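Local coordinates for glutathione S-transferase (Burkholderia xenovorans, PDB 2DSA), which probably acts as a glutathione transferase, reductively dechlorinating metabolites of polychlorinated biphenyls, and binds glutathione in a two-subunit assembly, at residues S88-R91 and Y92-Q95. Residues are numbered along the deposited sequence; the frame is centred on the assembly and turned at random.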
ATOM      1  N   SER A  88       7.114   1.327 -17.617  1.00 32.42           N
ATOM      2  CA  SER A  88       7.228   2.764 -17.847  1.00 32.01           C
ATOM      3  C   SER A  88       7.329   3.474 -16.496  1.00 31.93           C
ATOM      4  O   SER A  88       6.851   2.957 -15.489  1.00 30.92           O
ATOM      5  CB  SER A  88       6.037   3.291 -18.660  1.00 32.06           C
ATOM      6  OG  SER A  88       4.834   3.303 -17.898  1.00 32.53           O
ATOM      7  N   PHE A  89       7.962   4.648 -16.474  1.00 32.53           N
ATOM      8  CA  PHE A  89       8.069   5.426 -15.238  1.00 32.73           C
ATOM      9  C   PHE A  89       6.692   5.729 -14.642  1.00 32.63           C
ATOM     10  O   PHE A  89       6.503   5.599 -13.435  1.00 33.26           O
ATOM     11  CB  PHE A  89       8.851   6.738 -15.420  1.00 32.78           C
ATOM     12  CG  PHE A  89       8.952   7.537 -14.153  1.00 33.77           C
ATOM     13  CD1 PHE A  89       9.938   7.255 -13.215  1.00 35.07           C
ATOM     14  CD2 PHE A  89       8.017   8.531 -13.859  1.00 35.08           C
ATOM     15  CE1 PHE A  89      10.019   7.974 -12.007  1.00 34.74           C
ATOM     16  CE2 PHE A  89       8.085   9.258 -12.652  1.00 34.58           C
ATOM     17  CZ  PHE A  89       9.089   8.976 -11.730  1.00 34.12           C
ATOM     18  N   GLU A  90       5.745   6.123 -15.488  1.00 32.39           N
ATOM     19  CA  GLU A  90       4.404   6.492 -15.031  1.00 33.13           C
ATOM     20  C   GLU A  90       3.639   5.335 -14.360  1.00 32.50           C
ATOM     21  O   GLU A  90       2.767   5.572 -13.528  1.00 32.31           O
ATOM     22  CB  GLU A  90       3.588   7.134 -16.157  1.00 33.48           C
ATOM     23  CG  GLU A  90       3.989   8.601 -16.452  1.00 37.10           C
ATOM     24  CD  GLU A  90       3.792   9.543 -15.246  1.00 41.68           C
ATOM     25  OE1 GLU A  90       4.798  10.075 -14.731  1.00 43.01           O
ATOM     26  OE2 GLU A  90       2.633   9.760 -14.816  1.00 44.16           O
ATOM     27  N   ARG A  91       3.987   4.091 -14.695  1.00 32.14           N
ATOM     28  CA  ARG A  91       3.410   2.937 -13.974  1.00 31.24           C
ATOM     29  C   ARG A  91       3.898   2.864 -12.507  1.00 30.62           C
ATOM     30  O   ARG A  91       3.110   2.559 -11.609  1.00 30.45           O
ATOM     31  CB  ARG A  91       3.661   1.628 -14.742  1.00 30.93           C
ATOM     32  CG  ARG A  91       3.041   0.363 -14.115  1.00 30.91           C
ATOM     33  CD  ARG A  91       1.555   0.499 -13.748  1.00 26.48           C
ATOM     34  NE  ARG A  91       1.008  -0.781 -13.304  1.00 28.51           N
ATOM     35  CZ  ARG A  91       0.415  -1.663 -14.106  1.00 30.00           C
ATOM     36  NH1 ARG A  91       0.284  -1.404 -15.401  1.00 30.27           N
ATOM     37  NH2 ARG A  91      -0.031  -2.810 -13.617  1.00 29.31           N
ATOM     38  N   TYR A  92       5.177   3.155 -12.263  1.00 30.55           N
ATOM     39  CA  TYR A  92       5.693   3.282 -10.867  1.00 30.68           C
ATOM     40  C   TYR A  92       5.028   4.430 -10.124  1.00 30.38           C
ATOM     41  O   TYR A  92       4.684   4.323  -8.947  1.00 29.51           O
ATOM     42  CB  TYR A  92       7.224   3.384 -10.812  1.00 30.08           C
ATOM     43  CG  TYR A  92       7.894   2.236 -11.534  1.00 28.82           C
ATOM     44  CD1 TYR A  92       8.441   2.418 -12.803  1.00 28.67           C
ATOM     45  CD2 TYR A  92       7.929   0.959 -10.977  1.00 27.41           C
ATOM     46  CE1 TYR A  92       9.024   1.365 -13.491  1.00 28.73           C
ATOM     47  CE2 TYR A  92       8.517  -0.102 -11.655  1.00 27.45           C
ATOM     48  CZ  TYR A  92       9.058   0.112 -12.915  1.00 29.17           C
ATOM     49  OH  TYR A  92       9.639  -0.925 -13.598  1.00 28.31           O
ATOM     50  N   HIS A  93       4.823   5.518 -10.847  1.00 31.28           N
ATOM     51  CA  HIS A  93       4.082   6.659 -10.356  1.00 31.89           C
ATOM     52  C   HIS A  93       2.613   6.303  -9.978  1.00 31.12           C
ATOM     53  O   HIS A  93       2.092   6.790  -8.973  1.00 29.94           O
ATOM     54  CB  HIS A  93       4.168   7.788 -11.393  1.00 32.66           C
ATOM     55  CG  HIS A  93       3.778   9.136 -10.868  1.00 36.75           C
ATOM     56  ND1 HIS A  93       3.430  10.184 -11.699  1.00 41.60           N
ATOM     57  CD2 HIS A  93       3.671   9.608  -9.603  1.00 40.20           C
ATOM     58  CE1 HIS A  93       3.127  11.241 -10.967  1.00 42.81           C
ATOM     59  NE2 HIS A  93       3.263  10.917  -9.692  1.00 42.67           N
ATOM     60  N   LEU A  94       1.960   5.445 -10.766  1.00 30.24           N
ATOM     61  CA  LEU A  94       0.656   4.893 -10.370  1.00 29.70           C
ATOM     62  C   LEU A  94       0.730   4.083  -9.045  1.00 29.45           C
ATOM     63  O   LEU A  94      -0.152   4.205  -8.178  1.00 29.10           O
ATOM     64  CB  LEU A  94       0.073   4.011 -11.491  1.00 30.07           C
ATOM     65  CG  LEU A  94      -1.225   3.261 -11.163  1.00 30.31           C
ATOM     66  CD1 LEU A  94      -2.390   4.164 -11.394  1.00 32.58           C
ATOM     67  CD2 LEU A  94      -1.392   2.005 -12.015  1.00 30.49           C
ATOM     68  N   GLN A  95       1.764   3.257  -8.908  1.00 28.68           N
ATOM     69  CA  GLN A  95       1.951   2.422  -7.718  1.00 29.51           C
ATOM     70  C   GLN A  95       2.236   3.256  -6.470  1.00 29.36           C
ATOM     71  O   GLN A  95       1.837   2.882  -5.353  1.00 29.94           O
ATOM     72  CB  GLN A  95       3.086   1.412  -7.952  1.00 28.98           C
ATOM     73  CG  GLN A  95       2.728   0.443  -9.061  1.00 29.09           C
ATOM     74  CD  GLN A  95       3.887  -0.347  -9.596  1.00 28.64           C
ATOM     75  OE1 GLN A  95       5.065  -0.004  -9.402  1.00 25.76           O
ATOM     76  NE2 GLN A  95       3.560  -1.409 -10.309  1.00 27.64           N
TER
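Ser88 meets Tyr92 through its backbone carbonyl: Ser88 O lies 3.2 Å from Tyr92 CD1, reaching the ring obliquely. Its own side chain caps the helix that starts here; Ser88 OG, hydrogen-bonded to Ala85 O, also takes a weak N-cap bond from Arg91 N at 3.4 Å. Phe89 O opens the i to i+4 ladder, accepting from His93 N in the carbonyl plane at 3.1 Å, and also lies near the plane of the Tyr92 ring at its edge. The Phe89 ring comes obliquely to His93 CB and makes a cation-pi contact with Arg61 of the second subunit. Glu90 folds back at chi2 (-61°), bringing its carboxylate alongside His93, with the carboxylate and imidazole planes 81° apart. His93 ND1 donates to Glu90 OE2 at 3.2 Å in the plane of its own ring, reaching the syn side but from well out of the carboxylate plane; a weak second bond goes to Glu90 OE1. The pair probably restrains rotation of the imidazole, which also meets the ring of Trp97. These first two turns, near enough, belong to helix 89-109, which opens the all-helical C-terminal domain of the glutathione S-transferase fold and here faces both the N-terminal domain and the dimer partner. Arg91, buried, bends at chi2 (50°) and runs beside Leu94, with Arg91 CD 3.7 Å from Leu94 CD2. Its guanidinium is turned nearly perpendicular to the amide of Gln95, whose NE2 sits 4.0 Å from Arg91 NE; both nitrogens donate to Gln71 OE1, and Arg91 NH1 forms a salt bridge with Asp75, tying the helix to helix 66-76. Arg91 NH1 also bonds Pro84 O, ahead of helix 89-109. Across the subunit interface, Tyr92 OH bonds Asp75 of the second subunit and its ring meets Tyr72 there edge-to-face.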